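Bd3460 (Bdellovibrio bacteriovorus, PDB 5CEC) binds the predatory endopeptidase Bd3459 through a stack of ankyrin repeats and, as its immunity protein, probably protects the predator from its own enzyme during cell invasion. Local coordinates at residues G95-A101 / N121-A127; V104-Y109 / R137-N142; A112-I116 / K144-I149; E130-M136 / N161-A167. The contacts are given in a common frame with arbitrary orientation. Numbering follows the deposited sequence.

Interaction 1. Residues G95-A101 / N121-A127; sequences GGETALA and NVDIIVA
Residues 95-101 open an ankyrin repeat and residues 121-127 run past them on the way to the next. Gly95 begins the first segment in a loop (phi/psi -86/6); its CA lies 5.6 Å from Ala127 CA, and its O is 3.8 Å from Ala127 CB. Water 1 links Gly95 O to Ile125 O (2.9 Å to each). Gly96 adopts phi 78°, a left-handed conformation that suits glycine, and water 2 joins Gly96 O and Ile125 O, both 2.9 Å away, to Thr98 N at 3.2 Å. Glu97 (chi1 m, chi2 t) swings its carboxylate across, so that OE2 accepts from Ala127 N at 2.9 Å and 171°; its OE1 bonds Ser393 of the Bd3459 chain. Next comes the repeat's Thr-Ala-Leu segment, the counterpart of the ankyrin TPLH motif. Thr98 is the N-cap of helix 99-105: with chi1 p, its OG1 accepts a weak bond from Ala101 N at 3.4 Å, lies 3.2 Å from Ile124 CD1, and donates to water 3 (2.9 Å), which donates to Asn121 O (2.9 Å). The helical residue Leu100 (chi1 t, chi2 p) reaches Val122 CG1 with CD2 at 4.1 Å and Ile124 CD1 with CB at 4.2 Å. Finally Ala101 CB settles between Ile124 CD1 (4.0 Å) and Val126 CG1 (4.1 Å), while Leu134 of the following repeat packs on Leu100, Ile124 and Val126.

Interaction 2. Residues V104-Y109 / R137-N142; sequences VTNDAY and RAAQNN
Arg137, on helix 134-141, has its CA 7.0 Å from Thr105 CA. Its side chain (chi1 t, chi2 and chi3 p) lays CG 3.8 Å from Val104 CG1 and NH1 3.8 Å from Thr105 CG2; water 4 connects NH1 (3.0 Å) to Thr105 O (2.7 Å), and NH2 forms a salt bridge with Asp132. Ala138 sits beside Val104, CA to CA 6.5 Å, and its CB is 4.2 Å from Tyr109 CE1. Here the first helices of successive ankyrin repeats meet near their C-terminal ends, where helix 99-105 closes in a Schellman motif with Asp107 at C-prime (phi 59°) before the chain turns into helix 109-117. Asn141 (chi1 m) sends ND2 back to Arg137 O at 3.0 Å, and its CB is 3.6 Å from Tyr109 OH. Asn142 (chi1 t), the N-cap of helix 143-152 through Thr145 N, places CB 3.4 Å from the Tyr109 ring centroid, 4° off the normal: a CH-pi contact. Asn141 and Asn142 also hydrogen-bond Gln400 and Ser345 of the Bd3459 chain.

Interaction 3. Residues A112-I116 / K144-I149; sequences AEELI and KTAESI
Two helical segments, 112-116 and 144-149, run side by side in the same direction, their axes 10.3 Å apart at closest approach and inclined by 14°. The register pairs Glu113 with Thr145 (CA to CA 6.4 Å) and, one turn on, Ile116 with Ser148 (7.4 Å). Glu113 is the centrepiece. With chi1 and chi2 both m and chi3 at -69°, the side chain folds compactly and presents its carboxylate as a fork to two hydroxyls: Thr145 OG1 donates to Glu113 OE2 at 2.8 Å, and Ser148 OG donates to Glu113 OE1, also at 2.8 Å. Both donors hold chi1 in m and sit three residues apart, so their hydroxyls lie on one side of the helix and can share a single acceptor group. Lys144 is fully extended, t at all four chi angles, and passes OE1 of Glu113 with its CE at 3.9 Å. Apolar contacts lie next to this polar bridge. Ile116 (chi1 m, chi2 t) puts CD1 4.1 Å from Thr145 CG2 and 3.9 Å from CG1 of Ile149, which has the same rotamer; Ala112 CB is 4.1 Å from Thr145 CG2. Such near-parallel packing of the second helices of successive repeats is characteristic of the ankyrin stack. Helix 109-117 is backed by helix 99-105 through Leu100 and Val104 and flanked by helix 76-84, while Ala146 and Ile149 turn to Phe135 on helix 134-141.

Interaction 4. Residues E130-M136 / N161-A167; sequences EGDTLFM and NTLGETA
A loop that leads into helix 134-141 runs close to the loop 161-167 here, with CA-to-CA distances of 5.1 Å for Gly131-Thr162, 5.0 Å for Asp132-Asn161 and 4.7 Å for Met136-Ala167. Two hydrogen bonds link them: Thr162 N to Glu130 O (2.9 Å, 139°) and Asn161 ND2 to Asp132 OD1 (3.0 Å, 161°). Asp132 OD2 pairs with Arg137. Water 5 adds a bridge between Gly131 O (2.8 Å) and Thr162 OG1 (3.1 Å). Gly131, at phi 60°, leaves room for that hydroxyl, which a CB would strike. Within 161-167, a type I turn from Asn161 to Gly164 forms the tip of the ankyrin beta-hairpin-like loop; Asn161 (chi1 p) braces it, OD1 accepting from Glu165 N at 2.9 Å, while Asn161 N bonds Glu165 O at 2.8 Å. Thr133 (chi1 p) is the N-cap of helix 134-141, its OG1 taking Met136 N at 3.0 Å. Among the van der Waals contacts, Met136 (chi1 m, chi2 t, chi3 p) lies along the second segment, SD 3.5 Å from Glu165 O and CG 4.0 Å from Ala167 CB, and Phe135 CE2 is 3.8 Å from Ala167 CB. Behind them, Phe135 packs against helices 143-152 and 177-185, and Leu134 faces helix 99-105.

Overall arrangement
Interactions 2, 3 and 4 join neighbouring layers of the ankyrin stack, while interaction 1 brings together the start and the end of a single predicted repeat, 95-127. Interactions 1 and 4 bring loops alongside helix starts, and meet through probable backbone bonds from Val126 N to Asp132 O and from Leu134 N to Ile124 O. Interaction 2 pairs first helices and interaction 3 second helices. Interactions 2 and 4 are the more buried and share helix 134-141, where the Arg137-Asp132 salt bridge links them; 1 and 3 are only partly buried. Water and backbone polar groups feature in the loop contacts, a tyrosine face in interaction 2, and a carboxylate bridging two hydroxyls in interaction 3. Bd3459 touches interactions 1 and 2, but neither 3 nor 4.

Interaction 1. Residues G95-A101 / N121-A127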
loop_
_atom_site.group_PDB
_atom_site.type_symbol
_atom_site.label_atom_id
_atom_site.label_comp_id
_atom_site.label_asym_id
_atom_site.label_seq_id
_atom_site.Cartn_x
_atom_site.Cartn_y
_atom_site.Cartn_z
ATOM N N GLY B 95 9.685 5.091 22.544
ATOM C CA GLY B 95 9.055 3.805 22.705
ATOM C C GLY B 95 10.029 2.653 22.901
ATOM O O GLY B 95 9.620 1.501 22.954
ATOM N N GLY B 96 11.313 2.966 23.018
ATOM C CA GLY B 96 12.336 1.935 23.237
ATOM C C GLY B 96 12.756 1.147 22.025
ATOM O O GLY B 96 13.431 0.124 22.177
ATOM N N GLU B 97 12.374 1.621 20.838
ATOM C CA GLU B 97 12.571 0.875 19.612
ATOM C C GLU B 97 13.769 1.317 18.813
ATOM O O GLU B 97 13.978 2.500 18.565
ATOM C CB GLU B 97 11.317 0.950 18.754
ATOM C CG GLU B 97 10.161 0.158 19.355
ATOM C CD GLU B 97 8.928 0.089 18.472
ATOM O OE1 GLU B 97 8.608 1.108 17.819
ATOM O OE2 GLU B 97 8.283 -0.986 18.459
ATOM N N THR B 98 14.561 0.339 18.394
ATOM C CA THR B 98 15.623 0.573 17.424
ATOM C C THR B 98 15.023 0.561 16.011
ATOM O O THR B 98 13.827 0.198 15.805
ATOM C CB THR B 98 16.704 -0.499 17.461
ATOM O OG1 THR B 98 16.130 -1.729 17.017
ATOM C CG2 THR B 98 17.311 -0.665 18.869
ATOM N N ALA B 99 15.809 0.987 15.037
ATOM C CA ALA B 99 15.400 0.923 13.638
ATOM C C ALA B 99 14.889 -0.451 13.224
ATOM O O ALA B 99 13.899 -0.544 12.494
ATOM C CB ALA B 99 16.520 1.356 12.686
ATOM N N LEU B 100 15.552 -1.507 13.697
ATOM C CA LEU B 100 15.113 -2.854 13.350
ATOM C C LEU B 100 13.726 -3.128 13.920
ATOM O O LEU B 100 12.883 -3.751 13.237
ATOM C CB LEU B 100 16.135 -3.889 13.828
ATOM C CG LEU B 100 15.748 -5.348 13.572
ATOM C CD1 LEU B 100 15.436 -5.646 12.099
ATOM C CD2 LEU B 100 16.863 -6.268 14.056
ATOM N N ALA B 101 13.474 -2.704 15.148
ATOM C CA ALA B 101 12.113 -2.809 15.684
ATOM C C ALA B 101 11.108 -2.029 14.881
ATOM O O ALA B 101 10.030 -2.560 14.618
ATOM C CB ALA B 101 12.069 -2.394 17.136
ATOM N N ASN B 121 21.254 -5.581 16.264
ATOM C CA ASN B 121 20.930 -6.475 17.369
ATOM C C ASN B 121 19.506 -6.996 17.196
ATOM O O ASN B 121 18.566 -6.208 17.065
ATOM C CB ASN B 121 21.042 -5.661 18.669
ATOM C CG ASN B 121 20.804 -6.433 19.929
ATOM O OD1 ASN B 121 20.876 -7.649 19.961
ATOM N ND2 ASN B 121 20.597 -5.690 21.031
ATOM N N VAL B 122 19.367 -8.314 17.244
ATOM C CA VAL B 122 18.068 -8.942 17.143
ATOM C C VAL B 122 17.428 -9.237 18.492
ATOM O O VAL B 122 16.223 -9.529 18.539
ATOM C CB VAL B 122 18.089 -10.199 16.259
ATOM C CG1 VAL B 122 18.610 -9.882 14.862
ATOM C CG2 VAL B 122 18.933 -11.307 16.887
ATOM N N ASP B 123 18.211 -9.188 19.579
ATOM C CA ASP B 123 17.691 -9.428 20.928
ATOM C C ASP B 123 17.185 -8.115 21.506
ATOM O O ASP B 123 17.760 -7.536 22.427
ATOM C CB ASP B 123 18.728 -10.069 21.812
ATOM C CG ASP B 123 18.190 -10.476 23.172
ATOM O OD1 ASP B 123 16.957 -10.372 23.420
ATOM O OD2 ASP B 123 19.015 -10.886 24.017
ATOM N N ILE B 124 16.040 -7.688 20.982
ATOM C CA ILE B 124 15.434 -6.407 21.351
ATOM C C ILE B 124 13.953 -6.600 21.593
ATOM O O ILE B 124 13.380 -7.662 21.264
ATOM C CB ILE B 124 15.688 -5.329 20.281
ATOM C CG1 ILE B 124 15.009 -5.686 18.940
ATOM C CG2 ILE B 124 17.186 -5.111 20.120
ATOM C CD1 ILE B 124 15.235 -4.671 17.849
ATOM N N ILE B 125 13.346 -5.578 22.199
ATOM C CA ILE B 125 11.936 -5.558 22.575
ATOM C C ILE B 125 11.205 -4.490 21.768
ATOM O O ILE B 125 11.711 -3.393 21.565
ATOM C CB ILE B 125 11.792 -5.223 24.080
ATOM C CG1 ILE B 125 12.537 -6.247 24.960
ATOM C CG2 ILE B 125 10.339 -5.112 24.527
ATOM C CD1 ILE B 125 12.149 -7.680 24.753
ATOM N N VAL B 126 10.024 -4.850 21.285
ATOM C CA VAL B 126 9.190 -3.925 20.533
ATOM C C VAL B 126 8.221 -3.234 21.505
ATOM O O VAL B 126 7.926 -3.728 22.592
ATOM C CB VAL B 126 8.457 -4.604 19.352
ATOM C CG1 VAL B 126 9.470 -5.289 18.431
ATOM C CG2 VAL B 126 7.388 -5.623 19.783
ATOM N N ALA B 127 7.711 -2.113 21.060
ATOM C CA ALA B 127 6.861 -1.285 21.895
ATOM C C ALA B 127 5.547 -1.997 22.227
ATOM O O ALA B 127 5.110 -2.910 21.506
ATOM C CB ALA B 127 6.561 0.037 21.202
HETATM O O HOH W 1 10.357 -1.284 23.086
HETATM O O HOH W 2 13.966 -2.111 20.348
HETATM O O HOH W 3 18.454 -3.366 16.700
#

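Interaction 2. Residues V104-Y109 / R137-N142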
loop_
_atom_site.group_PDB
_atom_site.type_symbol
_atom_site.label_atom_id
_atom_site.label_comp_id
_atom_site.label_asym_id
_atom_site.label_seq_id
_atom_site.Cartn_x
_atom_site.Cartn_y
_atom_site.Cartn_z
ATOM N N VAL B 104 10.424 -4.216 11.628
ATOM C CA VAL B 104 9.607 -5.408 11.868
ATOM C C VAL B 104 8.182 -5.020 12.192
ATOM O O VAL B 104 7.218 -5.565 11.615
ATOM C CB VAL B 104 10.252 -6.283 12.961
ATOM C CG1 VAL B 104 9.284 -7.326 13.478
ATOM C CG2 VAL B 104 11.513 -6.916 12.374
ATOM N N THR B 105 8.003 -4.071 13.108
ATOM C CA THR B 105 6.657 -3.740 13.562
ATOM C C THR B 105 5.820 -3.027 12.506
ATOM O O THR B 105 4.594 -3.059 12.596
ATOM C CB THR B 105 6.662 -2.886 14.836
ATOM O OG1 THR B 105 7.367 -1.683 14.592
ATOM C CG2 THR B 105 7.287 -3.638 16.020
ATOM N N ASN B 106 6.453 -2.412 11.516
ATOM C CA ASN B 106 5.744 -1.817 10.392
ATOM C C ASN B 106 5.748 -2.677 9.139
ATOM O O ASN B 106 5.414 -2.186 8.069
ATOM C CB ASN B 106 6.284 -0.408 10.126
ATOM C CG ASN B 106 5.813 0.604 11.167
ATOM O OD1 ASN B 106 4.717 1.197 11.029
ATOM N ND2 ASN B 106 6.616 0.815 12.212
ATOM N N ASP B 107 6.057 -3.968 9.296
ATOM C CA ASP B 107 6.032 -4.952 8.216
ATOM C C ASP B 107 6.963 -4.609 7.064
ATOM O O ASP B 107 6.771 -5.077 5.943
ATOM C CB ASP B 107 4.602 -5.201 7.705
ATOM C CG ASP B 107 3.699 -5.880 8.712
ATOM O OD1 ASP B 107 3.975 -5.935 9.907
ATOM O OD2 ASP B 107 2.653 -6.401 8.328
ATOM N N ALA B 108 8.060 -3.895 7.365
ATOM C CA ALA B 108 9.112 -3.619 6.398
ATOM C C ALA B 108 10.176 -4.702 6.519
ATOM O O ALA B 108 11.278 -4.484 6.995
ATOM C CB ALA B 108 9.700 -2.246 6.602
ATOM N N TYR B 109 9.811 -5.901 6.093
ATOM C CA TYR B 109 10.654 -7.062 6.299
ATOM C C TYR B 109 11.846 -7.134 5.355
ATOM O O TYR B 109 12.866 -7.698 5.728
ATOM C CB TYR B 109 9.802 -8.329 6.262
ATOM C CG TYR B 109 9.065 -8.515 7.573
ATOM C CD1 TYR B 109 9.746 -8.928 8.713
ATOM C CD2 TYR B 109 7.696 -8.231 7.709
ATOM C CE1 TYR B 109 9.115 -9.089 9.931
ATOM C CE2 TYR B 109 7.052 -8.378 8.930
ATOM C CZ TYR B 109 7.755 -8.814 10.038
ATOM O OH TYR B 109 7.156 -9.010 11.254
ATOM N N ARG B 137 7.262 -10.933 17.317
ATOM C CA ARG B 137 6.549 -10.141 16.352
ATOM C C ARG B 137 6.774 -10.683 14.937
ATOM O O ARG B 137 5.835 -10.815 14.133
ATOM C CB ARG B 137 6.922 -8.655 16.482
ATOM C CG ARG B 137 6.110 -7.730 15.586
ATOM C CD ARG B 137 4.603 -7.796 15.791
ATOM N NE ARG B 137 4.261 -7.701 17.216
ATOM C CZ ARG B 137 4.152 -6.569 17.925
ATOM N NH1 ARG B 137 4.229 -5.396 17.333
ATOM N NH2 ARG B 137 3.962 -6.635 19.231
ATOM N N ALA B 138 8.027 -10.984 14.604
ATOM C CA ALA B 138 8.336 -11.620 13.306
ATOM C C ALA B 138 7.675 -12.995 13.165
ATOM O O ALA B 138 7.154 -13.333 12.107
ATOM C CB ALA B 138 9.836 -11.729 13.136
ATOM N N ALA B 139 7.644 -13.773 14.238
ATOM C CA ALA B 139 7.069 -15.118 14.179
ATOM C C ALA B 139 5.626 -15.123 13.803
ATOM O O ALA B 139 5.162 -16.023 13.116
ATOM C CB ALA B 139 7.266 -15.866 15.494
ATOM N N GLN B 140 4.884 -14.116 14.228
ATOM C CA GLN B 140 3.484 -14.053 13.857
ATOM C C GLN B 140 3.278 -13.699 12.400
ATOM O O GLN B 140 2.213 -13.939 11.885
ATOM C CB GLN B 140 2.723 -13.057 14.712
ATOM C CG GLN B 140 2.494 -13.493 16.146
ATOM C CD GLN B 140 1.454 -12.626 16.854
ATOM O OE1 GLN B 140 1.832 -11.747 17.641
ATOM N NE2 GLN B 140 0.188 -12.832 16.596
ATOM N N ASN B 141 4.268 -13.125 11.727
ATOM C CA ASN B 141 4.055 -12.408 10.471
ATOM C C ASN B 141 4.980 -12.749 9.316
ATOM O O ASN B 141 4.541 -12.670 8.187
ATOM C CB ASN B 141 4.126 -10.901 10.742
ATOM C CG ASN B 141 2.970 -10.434 11.582
ATOM O OD1 ASN B 141 1.811 -10.495 11.155
ATOM N ND2 ASN B 141 3.253 -10.049 12.819
ATOM N N ASN B 142 6.270 -13.000 9.546
ATOM C CA ASN B 142 7.208 -13.210 8.447
ATOM C C ASN B 142 8.214 -14.263 8.825
ATOM O O ASN B 142 9.116 -14.010 9.612
ATOM C CB ASN B 142 7.898 -11.892 8.062
ATOM C CG ASN B 142 8.696 -12.020 6.791
ATOM O OD1 ASN B 142 9.769 -12.636 6.784
ATOM N ND2 ASN B 142 8.159 -11.479 5.693
HETATM O O HOH W 4 3.398 -4.505 14.585
#

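Interaction 3. Residues A112-I116 / K144-I149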
loop_
_atom_site.group_PDB
_atom_site.type_symbol
_atom_site.label_atom_id
_atom_site.label_comp_id
_atom_site.label_asym_id
_atom_site.label_seq_id
_atom_site.Cartn_x
_atom_site.Cartn_y
_atom_site.Cartn_z
ATOM N N ALA B 112 14.090 -5.089 7.386
ATOM C CA ALA B 112 14.519 -5.864 8.555
ATOM C C ALA B 112 15.667 -6.802 8.132
ATOM O O ALA B 112 16.684 -6.903 8.850
ATOM C CB ALA B 112 13.367 -6.681 9.131
ATOM N N GLU B 113 15.510 -7.500 7.000
ATOM C CA GLU B 113 16.573 -8.376 6.527
ATOM C C GLU B 113 17.867 -7.642 6.292
ATOM O O GLU B 113 18.929 -8.152 6.662
ATOM C CB GLU B 113 16.169 -9.160 5.275
ATOM C CG GLU B 113 15.095 -10.201 5.551
ATOM C CD GLU B 113 15.611 -11.297 6.443
ATOM O OE1 GLU B 113 16.464 -12.086 5.992
ATOM O OE2 GLU B 113 15.226 -11.307 7.620
ATOM N N GLU B 114 17.775 -6.463 5.682
ATOM C CA GLU B 114 18.941 -5.631 5.428
ATOM C C GLU B 114 19.627 -5.279 6.732
ATOM O O GLU B 114 20.845 -5.337 6.821
ATOM C CB GLU B 114 18.533 -4.368 4.663
ATOM C CG GLU B 114 19.690 -3.486 4.213
ATOM C CD GLU B 114 20.508 -4.052 3.062
ATOM O OE1 GLU B 114 20.042 -4.971 2.351
ATOM O OE2 GLU B 114 21.632 -3.553 2.873
ATOM N N LEU B 115 18.856 -4.857 7.730
ATOM C CA LEU B 115 19.408 -4.433 9.019
ATOM C C LEU B 115 20.062 -5.590 9.759
ATOM O O LEU B 115 21.172 -5.451 10.312
ATOM C CB LEU B 115 18.354 -3.747 9.887
ATOM C CG LEU B 115 17.947 -2.355 9.400
ATOM C CD1 LEU B 115 16.707 -1.916 10.140
ATOM C CD2 LEU B 115 19.038 -1.320 9.591
ATOM N N ILE B 116 19.426 -6.755 9.720
ATOM C CA ILE B 116 20.026 -7.941 10.370
ATOM C C ILE B 116 21.368 -8.336 9.697
ATOM O O ILE B 116 22.336 -8.598 10.392
ATOM C CB ILE B 116 19.015 -9.121 10.377
ATOM C CG1 ILE B 116 17.813 -8.770 11.268
ATOM C CG2 ILE B 116 19.658 -10.416 10.872
ATOM C CD1 ILE B 116 16.632 -9.699 11.122
ATOM N N LYS B 144 10.645 -15.774 7.120
ATOM C CA LYS B 144 12.030 -15.568 6.706
ATOM C C LYS B 144 12.759 -14.722 7.746
ATOM O O LYS B 144 13.865 -15.064 8.134
ATOM C CB LYS B 144 12.077 -14.901 5.333
ATOM C CG LYS B 144 13.482 -14.599 4.819
ATOM C CD LYS B 144 13.445 -14.059 3.395
ATOM C CE LYS B 144 14.841 -13.715 2.898
ATOM N NZ LYS B 144 14.822 -13.171 1.512
ATOM N N THR B 145 12.148 -13.628 8.202
ATOM C CA THR B 145 12.801 -12.784 9.195
ATOM C C THR B 145 12.854 -13.455 10.562
ATOM O O THR B 145 13.846 -13.350 11.259
ATOM C CB THR B 145 12.187 -11.376 9.232
ATOM O OG1 THR B 145 12.528 -10.698 8.022
ATOM C CG2 THR B 145 12.732 -10.555 10.386
ATOM N N ALA B 146 11.820 -14.204 10.922
ATOM C CA ALA B 146 11.881 -14.957 12.166
ATOM C C ALA B 146 13.112 -15.907 12.146
ATOM O O ALA B 146 13.829 -16.035 13.142
ATOM C CB ALA B 146 10.580 -15.735 12.379
ATOM N N GLU B 147 13.311 -16.598 11.024
ATOM C CA GLU B 147 14.480 -17.490 10.831
ATOM C C GLU B 147 15.795 -16.703 10.901
ATOM O O GLU B 147 16.741 -17.155 11.522
ATOM C CB GLU B 147 14.364 -18.279 9.517
ATOM C CG GLU B 147 13.258 -19.300 9.549
ATOM C CD GLU B 147 13.099 -20.135 8.311
ATOM O OE1 GLU B 147 13.366 -19.656 7.193
ATOM O OE2 GLU B 147 12.666 -21.298 8.467
ATOM N N SER B 148 15.852 -15.536 10.266
ATOM C CA SER B 148 17.048 -14.717 10.333
ATOM C C SER B 148 17.401 -14.301 11.754
ATOM O O SER B 148 18.578 -14.247 12.117
ATOM C CB SER B 148 16.935 -13.502 9.426
ATOM O OG SER B 148 16.854 -13.891 8.050
ATOM N N ILE B 149 16.391 -13.996 12.542
ATOM C CA ILE B 149 16.610 -13.650 13.948
ATOM C C ILE B 149 17.190 -14.844 14.710
ATOM O O ILE B 149 18.167 -14.710 15.439
ATOM C CB ILE B 149 15.301 -13.120 14.569
ATOM C CG1 ILE B 149 14.955 -11.758 13.974
ATOM C CG2 ILE B 149 15.375 -13.076 16.084
ATOM C CD1 ILE B 149 13.529 -11.339 14.209
#

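Interaction 4. Residues E130-M136 / N161-A167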
loop_
_atom_site.group_PDB
_atom_site.type_symbol
_atom_site.label_atom_id
_atom_site.label_comp_id
_atom_site.label_asym_id
_atom_site.label_seq_id
_atom_site.Cartn_x
_atom_site.Cartn_y
_atom_site.Cartn_z
ATOM N N GLU B 130 3.062 -5.497 26.416
ATOM C CA GLU B 130 3.464 -6.885 26.529
ATOM C C GLU B 130 4.978 -7.072 26.569
ATOM O O GLU B 130 5.466 -8.122 27.021
ATOM C CB GLU B 130 2.944 -7.713 25.335
ATOM C CG GLU B 130 1.469 -7.591 25.002
ATOM C CD GLU B 130 1.147 -6.445 24.052
ATOM O OE1 GLU B 130 2.038 -5.625 23.709
ATOM O OE2 GLU B 130 -0.016 -6.405 23.622
ATOM N N GLY B 131 5.728 -6.095 26.051
ATOM C CA GLY B 131 7.177 -6.256 25.907
ATOM C C GLY B 131 7.533 -7.433 25.006
ATOM O O GLY B 131 8.464 -8.193 25.276
ATOM N N ASP B 132 6.788 -7.599 23.924
ATOM C CA ASP B 132 7.064 -8.644 22.952
ATOM C C ASP B 132 8.506 -8.524 22.448
ATOM O O ASP B 132 9.023 -7.414 22.225
ATOM C CB ASP B 132 6.145 -8.542 21.749
ATOM C CG ASP B 132 4.753 -9.100 21.974
ATOM O OD1 ASP B 132 4.505 -9.759 23.001
ATOM O OD2 ASP B 132 3.946 -8.897 21.032
ATOM N N THR B 133 9.142 -9.677 22.317
ATOM C CA THR B 133 10.436 -9.711 21.653
ATOM C C THR B 133 10.279 -9.449 20.164
ATOM O O THR B 133 9.221 -9.704 19.582
ATOM C CB THR B 133 11.178 -11.036 21.840
ATOM O OG1 THR B 133 10.425 -12.073 21.203
ATOM C CG2 THR B 133 11.378 -11.349 23.314
ATOM N N LEU B 134 11.334 -8.954 19.545
ATOM C CA LEU B 134 11.381 -8.841 18.076
ATOM C C LEU B 134 11.034 -10.181 17.412
ATOM O O LEU B 134 10.279 -10.231 16.424
ATOM C CB LEU B 134 12.756 -8.387 17.609
ATOM C CG LEU B 134 12.863 -7.989 16.147
ATOM C CD1 LEU B 134 12.270 -6.590 15.958
ATOM C CD2 LEU B 134 14.306 -8.008 15.684
ATOM N N PHE B 135 11.616 -11.254 17.943
ATOM C CA PHE B 135 11.346 -12.589 17.401
ATOM C C PHE B 135 9.859 -12.901 17.404
ATOM O O PHE B 135 9.332 -13.401 16.409
ATOM C CB PHE B 135 12.091 -13.704 18.160
ATOM C CG PHE B 135 11.709 -15.052 17.648
ATOM C CD1 PHE B 135 12.128 -15.469 16.405
ATOM C CD2 PHE B 135 10.851 -15.861 18.378
ATOM C CE1 PHE B 135 11.687 -16.677 15.877
ATOM C CE2 PHE B 135 10.383 -17.041 17.864
ATOM C CZ PHE B 135 10.815 -17.465 16.613
ATOM N N MET B 136 9.188 -12.634 18.522
ATOM C CA MET B 136 7.756 -12.901 18.597
ATOM C C MET B 136 6.957 -12.190 17.528
ATOM O O MET B 136 6.069 -12.761 16.920
ATOM C CB MET B 136 7.203 -12.527 19.980
ATOM C CG MET B 136 7.612 -13.494 21.032
ATOM S SD MET B 136 7.225 -12.933 22.699
ATOM C CE MET B 136 5.445 -13.077 22.722
ATOM N N ASN B 161 8.287 -12.655 26.923
ATOM C CA ASN B 161 7.953 -11.250 27.093
ATOM C C ASN B 161 7.659 -10.907 28.535
ATOM O O ASN B 161 7.845 -11.743 29.430
ATOM C CB ASN B 161 6.830 -10.825 26.129
ATOM C CG ASN B 161 5.447 -11.335 26.520
ATOM O OD1 ASN B 161 5.230 -11.906 27.592
ATOM N ND2 ASN B 161 4.490 -11.086 25.644
ATOM N N THR B 162 7.245 -9.662 28.771
ATOM C CA THR B 162 7.033 -9.193 30.119
ATOM C C THR B 162 5.946 -9.937 30.848
ATOM O O THR B 162 5.967 -10.005 32.072
ATOM C CB THR B 162 6.700 -7.699 30.106
ATOM O OG1 THR B 162 7.786 -7.017 29.490
ATOM C CG2 THR B 162 6.406 -7.148 31.511
ATOM N N LEU B 163 4.998 -10.479 30.087
ATOM C CA LEU B 163 3.885 -11.260 30.615
ATOM C C LEU B 163 4.183 -12.761 30.728
ATOM O O LEU B 163 3.318 -13.541 31.075
ATOM C CB LEU B 163 2.644 -11.006 29.756
ATOM C CG LEU B 163 2.271 -9.524 29.561
ATOM C CD1 LEU B 163 1.008 -9.383 28.719
ATOM C CD2 LEU B 163 2.116 -8.828 30.903
ATOM N N GLY B 164 5.411 -13.155 30.447
ATOM C CA GLY B 164 5.825 -14.534 30.517
ATOM C C GLY B 164 5.482 -15.376 29.319
ATOM O O GLY B 164 5.470 -16.593 29.444
ATOM N N GLU B 165 5.183 -14.737 28.185
ATOM C CA GLU B 165 4.751 -15.468 26.999
ATOM C C GLU B 165 5.824 -15.446 25.932
ATOM O O GLU B 165 6.506 -14.439 25.733
ATOM C CB GLU B 165 3.453 -14.840 26.455
ATOM C CG GLU B 165 2.298 -15.064 27.408
ATOM C CD GLU B 165 0.930 -14.704 26.853
ATOM O OE1 GLU B 165 0.846 -14.112 25.749
ATOM O OE2 GLU B 165 -0.064 -14.998 27.544
ATOM N N THR B 166 5.956 -16.574 25.238
ATOM C CA THR B 166 6.781 -16.724 24.053
ATOM C C THR B 166 5.910 -16.703 22.805
ATOM O O THR B 166 4.672 -16.602 22.860
ATOM C CB THR B 166 7.531 -18.052 24.140
ATOM O OG1 THR B 166 6.553 -19.089 24.205
ATOM C CG2 THR B 166 8.413 -18.094 25.372
ATOM N N ALA B 167 6.562 -16.786 21.657
ATOM C CA ALA B 167 5.858 -16.828 20.360
ATOM C C ALA B 167 4.818 -17.913 20.278
ATOM O O ALA B 167 3.784 -17.730 19.641
ATOM C CB ALA B 167 6.852 -16.976 19.228
HETATM O O HOH W 5 10.015 -7.833 27.571
#